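Catechol 2,3-dioxygenase (Pseudomonas sp. KL28, PDB 3HPY) probably catalyses the oxygen-dependent extradiol ring cleavage of catechol at a non-haem iron centre, as part of aromatic hydrocarbon breakdown. Local coordinates at residues F25-L30 against V43-W48; V33-D38 against R51-Y56; E164-F169 against D187-I192; W193-C196 against H201-A204. All coordinates share one frame; numbering follows the deposited sequence.

Contact 1: F25-L30 against V43-W48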
loop_
_atom_site.group_PDB
_atom_site.type_symbol
_atom_site.label_atom_id
_atom_site.label_comp_id
_atom_site.label_asym_id
_atom_site.label_seq_id
_atom_site.Cartn_x
_atom_site.Cartn_y
_atom_site.Cartn_z
ATOM N N PHE C 25 -24.958 -0.094 12.401
ATOM C CA PHE C 25 -23.585 -0.567 12.407
ATOM C C PHE C 25 -23.163 -1.258 11.110
ATOM O O PHE C 25 -22.225 -0.822 10.444
ATOM C CB PHE C 25 -23.347 -1.501 13.598
ATOM C CG PHE C 25 -21.979 -2.119 13.611
ATOM C CD1 PHE C 25 -21.761 -3.366 13.039
ATOM C CD2 PHE C 25 -20.899 -1.437 14.165
ATOM C CE1 PHE C 25 -20.493 -3.928 13.012
ATOM C CE2 PHE C 25 -19.620 -1.991 14.142
ATOM C CZ PHE C 25 -19.417 -3.235 13.566
ATOM N N TYR C 26 -23.860 -2.329 10.749
ATOM C CA TYR C 26 -23.521 -3.071 9.544
ATOM C C TYR C 26 -23.716 -2.306 8.246
ATOM O O TYR C 26 -23.172 -2.688 7.216
ATOM C CB TYR C 26 -24.312 -4.383 9.493
ATOM C CG TYR C 26 -23.757 -5.448 10.412
ATOM C CD1 TYR C 26 -22.505 -6.022 10.167
ATOM C CD2 TYR C 26 -24.460 -5.859 11.541
ATOM C CE1 TYR C 26 -21.967 -6.979 11.027
ATOM C CE2 TYR C 26 -23.930 -6.821 12.412
ATOM C CZ TYR C 26 -22.684 -7.374 12.144
ATOM O OH TYR C 26 -22.155 -8.335 12.980
ATOM N N ARG C 27 -24.474 -1.222 8.280
ATOM C CA ARG C 27 -24.693 -0.478 7.053
ATOM C C ARG C 27 -23.812 0.764 6.926
ATOM O O ARG C 27 -23.246 1.028 5.862
ATOM C CB ARG C 27 -26.163 -0.073 6.933
ATOM C CG ARG C 27 -26.643 -0.049 5.497
ATOM C CD ARG C 27 -27.475 1.173 5.185
ATOM N NE ARG C 27 -28.745 1.182 5.902
ATOM C CZ ARG C 27 -29.732 2.031 5.641
ATOM N NH1 ARG C 27 -29.588 2.935 4.681
ATOM N NH2 ARG C 27 -30.862 1.976 6.336
ATOM N N ASN C 28 -23.689 1.509 8.020
ATOM C CA ASN C 28 -22.914 2.743 8.038
ATOM C C ASN C 28 -21.479 2.589 8.527
ATOM O O ASN C 28 -20.625 3.426 8.230
ATOM C CB ASN C 28 -23.650 3.773 8.889
ATOM C CG ASN C 28 -25.021 4.088 8.343
ATOM O OD1 ASN C 28 -25.929 4.452 9.086
ATOM N ND2 ASN C 28 -25.178 3.956 7.028
ATOM N N VAL C 29 -21.214 1.530 9.280
ATOM C CA VAL C 29 -19.872 1.283 9.779
ATOM C C VAL C 29 -19.159 0.224 8.944
ATOM O O VAL C 29 -18.135 0.509 8.331
ATOM C CB VAL C 29 -19.876 0.811 11.240
ATOM C CG1 VAL C 29 -18.439 0.561 11.702
ATOM C CG2 VAL C 29 -20.553 1.851 12.118
ATOM N N LEU C 30 -19.687 -0.999 8.923
ATOM C CA LEU C 30 -19.048 -2.057 8.140
ATOM C C LEU C 30 -19.222 -1.793 6.652
ATOM O O LEU C 30 -18.485 -2.324 5.834
ATOM C CB LEU C 30 -19.624 -3.434 8.487
ATOM C CG LEU C 30 -18.921 -4.613 7.797
ATOM C CD1 LEU C 30 -17.431 -4.574 8.099
ATOM C CD2 LEU C 30 -19.527 -5.925 8.267
ATOM N N VAL C 43 -33.350 -8.318 8.430
ATOM C CA VAL C 43 -32.873 -7.381 7.418
ATOM C C VAL C 43 -31.655 -7.986 6.722
ATOM O O VAL C 43 -30.722 -8.460 7.377
ATOM C CB VAL C 43 -32.532 -6.007 8.041
ATOM C CG1 VAL C 43 -31.584 -6.181 9.182
ATOM C CG2 VAL C 43 -31.944 -5.089 6.993
ATOM N N TYR C 44 -31.688 -7.982 5.392
ATOM C CA TYR C 44 -30.623 -8.569 4.586
ATOM C C TYR C 44 -29.590 -7.560 4.087
ATOM O O TYR C 44 -29.923 -6.430 3.711
ATOM C CB TYR C 44 -31.220 -9.308 3.379
ATOM C CG TYR C 44 -32.283 -10.351 3.701
ATOM C CD1 TYR C 44 -33.516 -9.978 4.245
ATOM C CD2 TYR C 44 -32.069 -11.705 3.426
ATOM C CE1 TYR C 44 -34.507 -10.922 4.503
ATOM C CE2 TYR C 44 -33.059 -12.662 3.681
ATOM C CZ TYR C 44 -34.274 -12.262 4.218
ATOM O OH TYR C 44 -35.254 -13.198 4.470
ATOM N N PHE C 45 -28.336 -8.004 4.070
ATOM C CA PHE C 45 -27.208 -7.192 3.622
ATOM C C PHE C 45 -26.336 -7.995 2.670
ATOM O O PHE C 45 -26.428 -9.221 2.613
ATOM C CB PHE C 45 -26.320 -6.787 4.800
ATOM C CG PHE C 45 -26.980 -5.890 5.803
ATOM C CD1 PHE C 45 -27.591 -6.420 6.938
ATOM C CD2 PHE C 45 -26.924 -4.508 5.654
ATOM C CE1 PHE C 45 -28.124 -5.583 7.913
ATOM C CE2 PHE C 45 -27.455 -3.665 6.622
ATOM C CZ PHE C 45 -28.055 -4.203 7.755
ATOM N N LYS C 46 -25.479 -7.287 1.939
ATOM C CA LYS C 46 -24.526 -7.899 1.015
ATOM C C LYS C 46 -23.336 -6.948 0.850
ATOM O O LYS C 46 -23.439 -5.757 1.155
ATOM C CB LYS C 46 -25.166 -8.147 -0.351
ATOM C CG LYS C 46 -25.383 -6.883 -1.181
ATOM C CD LYS C 46 -25.956 -7.238 -2.538
ATOM C CE LYS C 46 -24.865 -7.723 -3.487
ATOM N NZ LYS C 46 -24.050 -6.558 -3.971
ATOM N N CYS C 47 -22.205 -7.471 0.391
ATOM C CA CYS C 47 -21.038 -6.624 0.170
ATOM C C CYS C 47 -21.311 -5.919 -1.151
ATOM O O CYS C 47 -21.900 -6.515 -2.055
ATOM C CB CYS C 47 -19.774 -7.479 0.094
ATOM S SG CYS C 47 -19.353 -8.279 1.671
ATOM N N TRP C 48 -20.904 -4.656 -1.267
ATOM C CA TRP C 48 -21.168 -3.912 -2.490
ATOM C C TRP C 48 -20.687 -4.607 -3.755
ATOM O O TRP C 48 -21.319 -4.469 -4.803
ATOM C CB TRP C 48 -20.557 -2.507 -2.431
ATOM C CG TRP C 48 -19.052 -2.480 -2.525
ATOM C CD1 TRP C 48 -18.159 -2.542 -1.487
ATOM C CD2 TRP C 48 -18.268 -2.414 -3.729
ATOM N NE1 TRP C 48 -16.866 -2.520 -1.974
ATOM C CE2 TRP C 48 -16.905 -2.444 -3.345
ATOM C CE3 TRP C 48 -18.584 -2.340 -5.092
ATOM C CZ2 TRP C 48 -15.858 -2.395 -4.279
ATOM C CZ3 TRP C 48 -17.530 -2.289 -6.032
ATOM C CH2 TRP C 48 -16.191 -2.320 -5.614
#
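One face of the Phe45 ring is taken by CB of Tyr26, and its edge by the first carbons of the Arg27 side chain. The Tyr26 methylene makes a CH-pi contact, CB standing 4.2 Å from the Phe45 ring centroid and 14° from the normal, displaced toward the CZ corner. Arg27 comes in near the ring plane, with CB 3.8 Å and CG 3.9 Å from CE2 of Phe45; the two side chains cross at about a right angle, and Arg27 bends at chi2 and chi3 on its way to the surface. Tyr26 sets CG beside its own backbone N (chi1 -77°), which carries the phenol past Phe45. Phe25 CD1 then lies over one face of that phenol, Leu30 CD2 sits at its edge, and the OH hydrogen-bonds to Tyr56 and Asp260.

Helix 19-29 packs here against the sheet of the N-terminal vicinal oxygen chelate region, with Phe45 reaching from strand 43-46 to the helix. Ile58 of the neighbouring strand 56-60 touches both Tyr26 and Phe45. Tyr26 and Arg27 themselves lie within a wider, pi-type turn, where the carbonyl Phe25 O is gripped by two donors, Val29 N at 2.8 Å and Leu30 N at 3.0 Å.

Contact 2: V33-D38 against R51-Y56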
loop_
_atom_site.group_PDB
_atom_site.type_symbol
_atom_site.label_atom_id
_atom_site.label_comp_id
_atom_site.label_asym_id
_atom_site.label_seq_id
_atom_site.Cartn_x
_atom_site.Cartn_y
_atom_site.Cartn_z
ATOM N N VAL C 33 -24.413 -3.316 2.144
ATOM C CA VAL C 33 -25.554 -2.770 1.422
ATOM C C VAL C 33 -26.829 -3.504 1.864
ATOM O O VAL C 33 -26.941 -4.711 1.680
ATOM C CB VAL C 33 -25.344 -2.948 -0.110
ATOM C CG1 VAL C 33 -26.538 -2.413 -0.882
ATOM C CG2 VAL C 33 -24.062 -2.223 -0.542
ATOM N N GLU C 34 -27.777 -2.777 2.460
ATOM C CA GLU C 34 -29.035 -3.376 2.923
ATOM C C GLU C 34 -29.807 -3.790 1.694
ATOM O O GLU C 34 -29.855 -3.050 0.722
ATOM C CB GLU C 34 -29.862 -2.366 3.714
ATOM C CG GLU C 34 -31.132 -2.971 4.290
ATOM C CD GLU C 34 -31.877 -2.020 5.202
ATOM O OE1 GLU C 34 -31.226 -1.375 6.052
ATOM O OE2 GLU C 34 -33.119 -1.934 5.077
ATOM N N THR C 35 -30.459 -4.935 1.715
ATOM C CA THR C 35 -31.098 -5.306 0.480
ATOM C C THR C 35 -32.558 -5.740 0.557
ATOM O O THR C 35 -33.201 -6.003 -0.465
ATOM C CB THR C 35 -30.218 -6.360 -0.185
ATOM O OG1 THR C 35 -30.860 -6.866 -1.355
ATOM C CG2 THR C 35 -29.910 -7.473 0.796
ATOM N N GLY C 36 -33.076 -5.772 1.775
ATOM C CA GLY C 36 -34.453 -6.152 1.993
ATOM C C GLY C 36 -34.719 -6.489 3.445
ATOM O O GLY C 36 -33.806 -6.825 4.199
ATOM N N ARG C 37 -35.982 -6.391 3.838
ATOM C CA ARG C 37 -36.397 -6.700 5.198
ATOM C C ARG C 37 -37.721 -7.444 5.075
ATOM O O ARG C 37 -38.714 -6.872 4.623
ATOM C CB ARG C 37 -36.578 -5.402 5.993
ATOM C CG ARG C 37 -35.389 -4.452 5.873
ATOM C CD ARG C 37 -35.659 -3.100 6.512
ATOM N NE ARG C 37 -35.619 -3.158 7.969
ATOM C CZ ARG C 37 -35.724 -2.097 8.760
ATOM N NH1 ARG C 37 -35.877 -0.889 8.235
ATOM N NH2 ARG C 37 -35.674 -2.240 10.079
ATOM N N ASP C 38 -37.734 -8.720 5.458
ATOM C CA ASP C 38 -38.951 -9.519 5.355
ATOM C C ASP C 38 -39.965 -9.256 6.468
ATOM O O ASP C 38 -39.836 -8.302 7.241
ATOM C CB ASP C 38 -38.624 -11.023 5.299
ATOM C CG ASP C 38 -37.911 -11.526 6.543
ATOM O OD1 ASP C 38 -38.186 -11.021 7.654
ATOM O OD2 ASP C 38 -37.082 -12.450 6.415
ATOM N N ARG C 51 -22.649 -10.129 -6.186
ATOM C CA ARG C 51 -23.747 -9.947 -7.127
ATOM C C ARG C 51 -25.089 -10.460 -6.613
ATOM O O ARG C 51 -26.144 -9.990 -7.047
ATOM C CB ARG C 51 -23.406 -10.621 -8.466
ATOM C CG ARG C 51 -22.076 -10.147 -9.028
ATOM C CD ARG C 51 -21.916 -10.455 -10.499
ATOM N NE ARG C 51 -20.583 -10.074 -10.953
ATOM C CZ ARG C 51 -20.142 -10.226 -12.195
ATOM N NH1 ARG C 51 -20.930 -10.752 -13.124
ATOM N NH2 ARG C 51 -18.911 -9.852 -12.504
ATOM N N ASP C 52 -25.045 -11.399 -5.673
ATOM C CA ASP C 52 -26.263 -11.981 -5.118
ATOM C C ASP C 52 -26.942 -11.125 -4.049
ATOM O O ASP C 52 -26.289 -10.357 -3.338
ATOM C CB ASP C 52 -25.968 -13.392 -4.595
ATOM C CG ASP C 52 -25.812 -14.410 -5.726
ATOM O OD1 ASP C 52 -26.115 -14.056 -6.892
ATOM O OD2 ASP C 52 -25.405 -15.560 -5.455
ATOM N N HIS C 53 -28.264 -11.265 -3.950
ATOM C CA HIS C 53 -29.091 -10.491 -3.021
ATOM C C HIS C 53 -28.578 -10.251 -1.603
ATOM O O HIS C 53 -28.657 -9.129 -1.093
ATOM C CB HIS C 53 -30.488 -11.112 -2.938
ATOM C CG HIS C 53 -31.431 -10.367 -2.045
ATOM N ND1 HIS C 53 -31.582 -10.661 -0.706
ATOM C CD2 HIS C 53 -32.291 -9.355 -2.305
ATOM C CE1 HIS C 53 -32.499 -9.868 -0.183
ATOM N NE2 HIS C 53 -32.946 -9.065 -1.133
ATOM N N SER C 54 -28.057 -11.290 -0.967
ATOM C CA SER C 54 -27.586 -11.161 0.404
ATOM C C SER C 54 -26.500 -12.165 0.754
ATOM O O SER C 54 -26.380 -13.207 0.111
ATOM C CB SER C 54 -28.757 -11.390 1.358
ATOM O OG SER C 54 -29.167 -12.752 1.289
ATOM N N CYS C 55 -25.730 -11.839 1.794
ATOM C CA CYS C 55 -24.656 -12.687 2.313
ATOM C C CYS C 55 -24.627 -12.557 3.850
ATOM O O CYS C 55 -23.985 -13.340 4.548
ATOM C CB CYS C 55 -23.303 -12.255 1.749
ATOM S SG CYS C 55 -22.619 -10.761 2.525
ATOM N N TYR C 56 -25.337 -11.562 4.370
ATOM C CA TYR C 56 -25.387 -11.340 5.812
ATOM C C TYR C 56 -26.780 -10.865 6.213
ATOM O O TYR C 56 -27.300 -9.882 5.665
ATOM C CB TYR C 56 -24.360 -10.286 6.228
ATOM C CG TYR C 56 -23.919 -10.398 7.671
ATOM C CD1 TYR C 56 -22.958 -11.333 8.055
ATOM C CD2 TYR C 56 -24.447 -9.554 8.655
ATOM C CE1 TYR C 56 -22.522 -11.422 9.380
ATOM C CE2 TYR C 56 -24.019 -9.637 9.986
ATOM C CZ TYR C 56 -23.052 -10.570 10.336
ATOM O OH TYR C 56 -22.593 -10.630 11.633
#
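Thr35, near the middle of strand 33-37, comes within 6.6 Å of His53, measured CA to CA, but the two backbones are not paired: strand 43-46 runs between strand 33-37 and strand 56-60. Strand 33-37 is the outermost on this side of the N-terminal vicinal oxygen chelate sheet, and 51-56 is the loop leading back into strand 56-60, where Cys55 and Tyr56 both sit opposite Phe45 in a classic beta bulge. Thr35 turns its side chain toward that loop.

The His53 imidazole swings back to meet it. Its CG lies anti to the backbone N (chi1 -178°), and the ring stands steeply on the CB-CG bond with chi2 at -91°. CG2 of Thr35 then covers a face of the imidazole, 3.9 Å from the ring centroid and 19° off its normal, a CH-pi contact. Thr35 OG1 also lies over the ring, 3.0 Å from His53 CD2. The polar links are modest: a hydrogen bond from OG1 to the His53 carbonyl is weak, and because that oxygen and Thr35 CG2 sit too close together in the model, the finer details of both are doubtful.

Around the pair, Tyr44 packs on both Thr35 and Ser54, and Glu103 touches His53. At the far end of the loop Arg51 NH1 hydrogen-bonds to the carbonyl O of Glu280 of a neighbouring subunit, tying this region to the assembly. His53 NE2 gives Thr35 O a weak, bent bond of 3.1 Å.

Contact 3: E164-F169 against D187-I192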
loop_
_atom_site.group_PDB
_atom_site.type_symbol
_atom_site.label_atom_id
_atom_site.label_comp_id
_atom_site.label_asym_id
_atom_site.label_seq_id
_atom_site.Cartn_x
_atom_site.Cartn_y
_atom_site.Cartn_z
ATOM N N GLU C 164 -14.761 -35.230 13.020
ATOM C CA GLU C 164 -15.968 -35.630 12.309
ATOM C C GLU C 164 -16.418 -34.531 11.353
ATOM O O GLU C 164 -16.833 -34.825 10.225
ATOM C CB GLU C 164 -17.096 -35.961 13.289
ATOM C CG GLU C 164 -16.892 -37.242 14.099
ATOM C CD GLU C 164 -18.116 -37.597 14.941
ATOM O OE1 GLU C 164 -17.990 -38.426 15.870
ATOM O OE2 GLU C 164 -19.209 -37.048 14.668
ATOM N N VAL C 165 -16.342 -33.270 11.791
ATOM C CA VAL C 165 -16.742 -32.157 10.923
ATOM C C VAL C 165 -15.875 -32.156 9.671
ATOM O O VAL C 165 -16.371 -31.974 8.560
ATOM C CB VAL C 165 -16.596 -30.780 11.612
ATOM C CG1 VAL C 165 -16.842 -29.657 10.596
ATOM C CG2 VAL C 165 -17.591 -30.657 12.746
ATOM N N GLN C 166 -14.576 -32.363 9.859
ATOM C CA GLN C 166 -13.655 -32.397 8.740
ATOM C C GLN C 166 -14.078 -33.469 7.729
ATOM O O GLN C 166 -14.196 -33.186 6.531
ATOM C CB GLN C 166 -12.230 -32.654 9.242
ATOM C CG GLN C 166 -11.227 -32.955 8.134
ATOM C CD GLN C 166 -9.780 -32.865 8.589
ATOM O OE1 GLN C 166 -9.455 -33.138 9.748
ATOM N NE2 GLN C 166 -8.896 -32.499 7.664
ATOM N N LYS C 167 -14.323 -34.684 8.214
ATOM C CA LYS C 167 -14.723 -35.795 7.356
ATOM C C LYS C 167 -15.893 -35.432 6.456
ATOM O O LYS C 167 -15.867 -35.697 5.255
ATOM C CB LYS C 167 -15.110 -37.022 8.195
ATOM C CG LYS C 167 -13.989 -37.601 9.040
ATOM C CD LYS C 167 -14.387 -38.942 9.693
ATOM C CE LYS C 167 -15.292 -38.780 10.929
ATOM N NZ LYS C 167 -16.710 -38.401 10.620
ATOM N N ILE C 168 -16.925 -34.832 7.033
ATOM C CA ILE C 168 -18.095 -34.458 6.251
ATOM C C ILE C 168 -17.712 -33.439 5.188
ATOM O O ILE C 168 -18.141 -33.539 4.031
ATOM C CB ILE C 168 -19.188 -33.854 7.138
ATOM C CG1 ILE C 168 -19.582 -34.853 8.224
ATOM C CG2 ILE C 168 -20.398 -33.486 6.295
ATOM C CD1 ILE C 168 -20.453 -34.261 9.294
ATOM N N PHE C 169 -16.911 -32.452 5.576
ATOM C CA PHE C 169 -16.489 -31.444 4.617
ATOM C C PHE C 169 -15.591 -31.978 3.512
ATOM O O PHE C 169 -15.816 -31.664 2.342
ATOM C CB PHE C 169 -15.798 -30.268 5.321
ATOM C CG PHE C 169 -16.759 -29.238 5.829
ATOM C CD1 PHE C 169 -17.372 -29.385 7.069
ATOM C CD2 PHE C 169 -17.114 -28.157 5.028
ATOM C CE1 PHE C 169 -18.332 -28.469 7.503
ATOM C CE2 PHE C 169 -18.075 -27.234 5.450
ATOM C CZ PHE C 169 -18.687 -27.390 6.689
ATOM N N ASP C 187 -1.013 -36.076 18.380
ATOM C CA ASP C 187 -1.700 -35.364 17.322
ATOM C C ASP C 187 -3.129 -35.692 16.943
ATOM O O ASP C 187 -3.560 -36.845 16.880
ATOM C CB ASP C 187 -0.838 -35.371 16.063
ATOM C CG ASP C 187 0.569 -34.870 16.324
ATOM O OD1 ASP C 187 0.722 -33.861 17.049
ATOM O OD2 ASP C 187 1.522 -35.484 15.801
ATOM N N SER C 188 -3.835 -34.604 16.679
ATOM C CA SER C 188 -5.224 -34.560 16.266
ATOM C C SER C 188 -5.344 -33.074 15.936
ATOM O O SER C 188 -4.631 -32.256 16.522
ATOM C CB SER C 188 -6.148 -34.933 17.427
ATOM O OG SER C 188 -5.959 -34.060 18.526
ATOM N N ASP C 189 -6.209 -32.708 15.000
ATOM C CA ASP C 189 -6.317 -31.301 14.661
ATOM C C ASP C 189 -7.180 -30.511 15.629
ATOM O O ASP C 189 -8.352 -30.821 15.853
ATOM C CB ASP C 189 -6.837 -31.120 13.236
ATOM C CG ASP C 189 -6.049 -31.920 12.227
ATOM O OD1 ASP C 189 -4.804 -31.954 12.332
ATOM O OD2 ASP C 189 -6.681 -32.504 11.324
ATOM N N MET C 190 -6.559 -29.484 16.197
ATOM C CA MET C 190 -7.179 -28.574 17.148
ATOM C C MET C 190 -7.917 -27.474 16.397
ATOM O O MET C 190 -8.905 -26.912 16.884
ATOM C CB MET C 190 -6.093 -27.942 18.015
ATOM C CG MET C 190 -6.612 -26.922 19.000
ATOM S SD MET C 190 -5.352 -26.337 20.147
ATOM C CE MET C 190 -4.745 -24.879 19.279
ATOM N N GLY C 191 -7.397 -27.173 15.209
ATOM C CA GLY C 191 -7.958 -26.149 14.348
ATOM C C GLY C 191 -7.809 -26.613 12.913
ATOM O O GLY C 191 -6.800 -27.202 12.532
ATOM N N ILE C 192 -8.802 -26.300 12.100
ATOM C CA ILE C 192 -8.810 -26.759 10.730
ATOM C C ILE C 192 -9.326 -25.670 9.773
ATOM O O ILE C 192 -10.354 -25.038 10.038
ATOM C CB ILE C 192 -9.659 -28.071 10.735
ATOM C CG1 ILE C 192 -8.762 -29.248 11.127
ATOM C CG2 ILE C 192 -10.369 -28.282 9.444
ATOM C CD1 ILE C 192 -9.503 -30.557 11.293
#
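Gln166 reaches from helix 162-171 onto Ile192 with an almost fully extended side chain. CG is anti to the backbone N (chi1 170°) and the chain stays straight beyond it, which carries the amide off the helix toward Ile192. Ile192 answers with its long branch: CG1 lies beside its own backbone N, and chi2 at 175° stretches CD1 outward to the glutamine. That methyl packs 4.0 Å from Gln166 CB and 3.6 Å from Gln166 CD, the two chains crossing at about a right angle.

Asp189 approaches the same amide from three residues earlier in the chain, its OD2 4.1 Å from Gln166 CD, with carboxylate and amide planes 52° apart. The amide is probably turned over in the model; flipped back, it might offer Asp189 a hydrogen bond. Leu177 of the adjacent strand also touches Gln166. Between Asp189 and Ile192 the chain turns a corner, Met190 and Gly191 both facing Val181 as a classic beta bulge.

Helix 162-171 thus packs on strand 189-195 of the mixed sheet in the glyoxalase/dioxygenase-superfamily region, a helix-on-sheet pairing found in vicinal oxygen chelate folds.

Contact 4: W193-C196 against H201-A204. With MCT (4-methylcatechol), chain J.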
loop_
_atom_site.group_PDB
_atom_site.type_symbol
_atom_site.label_atom_id
_atom_site.label_comp_id
_atom_site.label_asym_id
_atom_site.label_seq_id
_atom_site.Cartn_x
_atom_site.Cartn_y
_atom_site.Cartn_z
ATOM N N TRP C 193 -8.584 -25.432 8.685
ATOM C CA TRP C 193 -8.948 -24.425 7.670
ATOM C C TRP C 193 -9.285 -25.097 6.335
ATOM O O TRP C 193 -8.400 -25.559 5.617
ATOM C CB TRP C 193 -7.798 -23.425 7.478
ATOM C CG TRP C 193 -7.684 -22.470 8.615
ATOM C CD1 TRP C 193 -8.129 -21.173 8.653
ATOM C CD2 TRP C 193 -7.207 -22.767 9.928
ATOM N NE1 TRP C 193 -7.969 -20.653 9.913
ATOM C CE2 TRP C 193 -7.406 -21.611 10.718
ATOM C CE3 TRP C 193 -6.641 -23.906 10.520
ATOM C CZ2 TRP C 193 -7.052 -21.559 12.073
ATOM C CZ3 TRP C 193 -6.290 -23.856 11.867
ATOM C CH2 TRP C 193 -6.500 -22.689 12.628
ATOM N N LEU C 194 -10.569 -25.116 5.992
ATOM C CA LEU C 194 -11.017 -25.783 4.775
ATOM C C LEU C 194 -11.352 -24.885 3.573
ATOM O O LEU C 194 -11.894 -23.790 3.729
ATOM C CB LEU C 194 -12.241 -26.645 5.116
ATOM C CG LEU C 194 -12.147 -27.545 6.355
ATOM C CD1 LEU C 194 -13.551 -27.982 6.759
ATOM C CD2 LEU C 194 -11.251 -28.749 6.077
ATOM N N SER C 195 -11.048 -25.371 2.372
ATOM C CA SER C 195 -11.345 -24.640 1.143
ATOM C C SER C 195 -12.158 -25.524 0.200
ATOM O O SER C 195 -11.998 -26.739 0.190
ATOM C CB SER C 195 -10.042 -24.207 0.446
ATOM O OG SER C 195 -10.275 -23.596 -0.824
ATOM N N CYS C 196 -13.048 -24.908 -0.570
ATOM C CA CYS C 196 -13.846 -25.626 -1.562
ATOM C C CYS C 196 -13.594 -24.892 -2.870
ATOM O O CYS C 196 -14.441 -24.874 -3.766
ATOM C CB CYS C 196 -15.338 -25.573 -1.207
ATOM S SG CYS C 196 -16.057 -23.913 -1.066
ATOM N N HIS C 201 -9.149 -20.462 2.536
ATOM C CA HIS C 201 -10.231 -21.145 3.249
ATOM C C HIS C 201 -11.586 -20.468 3.096
ATOM O O HIS C 201 -11.696 -19.239 3.026
ATOM C CB HIS C 201 -9.914 -21.302 4.735
ATOM C CG HIS C 201 -9.907 -20.012 5.490
ATOM N ND1 HIS C 201 -9.326 -18.867 4.991
ATOM C CD2 HIS C 201 -10.363 -19.698 6.725
ATOM C CE1 HIS C 201 -9.423 -17.902 5.887
ATOM N NE2 HIS C 201 -10.047 -18.380 6.949
ATOM N N ASP C 202 -12.623 -21.290 3.034
ATOM C CA ASP C 202 -13.977 -20.784 2.921
ATOM C C ASP C 202 -14.643 -20.905 4.285
ATOM O O ASP C 202 -15.654 -20.256 4.558
ATOM C CB ASP C 202 -14.735 -21.579 1.859
ATOM C CG ASP C 202 -14.258 -21.249 0.451
ATOM O OD1 ASP C 202 -14.709 -20.227 -0.109
ATOM O OD2 ASP C 202 -13.409 -22.003 -0.073
ATOM N N ILE C 203 -14.048 -21.725 5.148
ATOM C CA ILE C 203 -14.571 -21.936 6.489
ATOM C C ILE C 203 -13.523 -22.623 7.361
ATOM O O ILE C 203 -12.664 -23.359 6.856
ATOM C CB ILE C 203 -15.869 -22.793 6.443
ATOM C CG1 ILE C 203 -16.575 -22.761 7.802
ATOM C CG2 ILE C 203 -15.534 -24.224 6.043
ATOM C CD1 ILE C 203 -18.009 -23.303 7.759
ATOM N N ALA C 204 -13.576 -22.368 8.668
ATOM C CA ALA C 204 -12.627 -22.984 9.597
ATOM C C ALA C 204 -13.334 -23.367 10.887
ATOM O O ALA C 204 -14.372 -22.802 11.220
ATOM C CB ALA C 204 -11.469 -22.033 9.900
HETATM C C1 MCT J . -6.902 -17.569 11.701
HETATM C C2 MCT J . -8.189 -17.114 12.033
HETATM C C3 MCT J . -8.988 -16.516 11.032
HETATM O O3 MCT J . -10.211 -16.078 11.345
HETATM C C4 MCT J . -8.509 -16.377 9.700
HETATM O O4 MCT J . -9.297 -15.797 8.752
HETATM C C5 MCT J . -7.207 -16.840 9.366
HETATM C C6 MCT J . -6.412 -17.437 10.376
HETATM C C MCT J . -6.045 -18.197 12.753
#
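His201 holds CG between its backbone N and carbonyl carbon (chi1 69°), while Trp193 sets CG beside its N (chi1 -74°), and the two side chains run alongside each other toward the bound 4-methylcatechol. The rings meet obliquely, His201 CD2 lying 3.3 Å from Trp193 CD1 at the indole edge. Ala204 CB covers an indole face, 3.8 Å from the centroid of the five-membered ring, a CH-pi contact. At the six-membered ring, Trp193 CZ2 lies 3.6 Å from the ligand methyl C.

The backbones form an antiparallel hairpin: Leu194 N bonds to Ile203 O at 2.9 Å. On the return side Asp202 and Ile203 both face Leu194 in a classic beta bulge; Leu194 O takes Asp202 N at 2.7 Å and a weaker bond from Ile203 N. Asp202 OD2 then accepts Cys196 N at 3.0 Å, nearly straight at 174°, closing the turn, while OD1 pairs with Lys199.

His201 NE2 gives ligand O4 a weak bond of 3.2 Å, O4 lying at the imidazole edge, and Tyr257 OH also binds the ligand. Trp193 NE1 is buried with no polar partner in the model; the indole meets the ligand through carbon contacts, and His201 supplies a weak polar one, close to the iron ligand His154.

How the contacts relate
Contacts 1 and 2 share the N-terminal sheet and touch, with a probable hydrogen bond from Thr35 N to Tyr44 O at 2.6 Å; contacts 3 and 4 share strand 189-195 in the second module, across the centre of the chain. Contacts 1 and 3 match in kind, each laying a helix on its sheet, although an aromatic ring fills the first and a glutamine amide the partly buried third. Contact 2, partly buried at a sheet margin away from the active site, combines one CH-pi touch with weak polar links. Contact 1 is buried like contact 4, apart from exposed Arg27; contact 4, its centre about 9 Å from that of the chain, joins backbone hydrogen bonds to ligand binding.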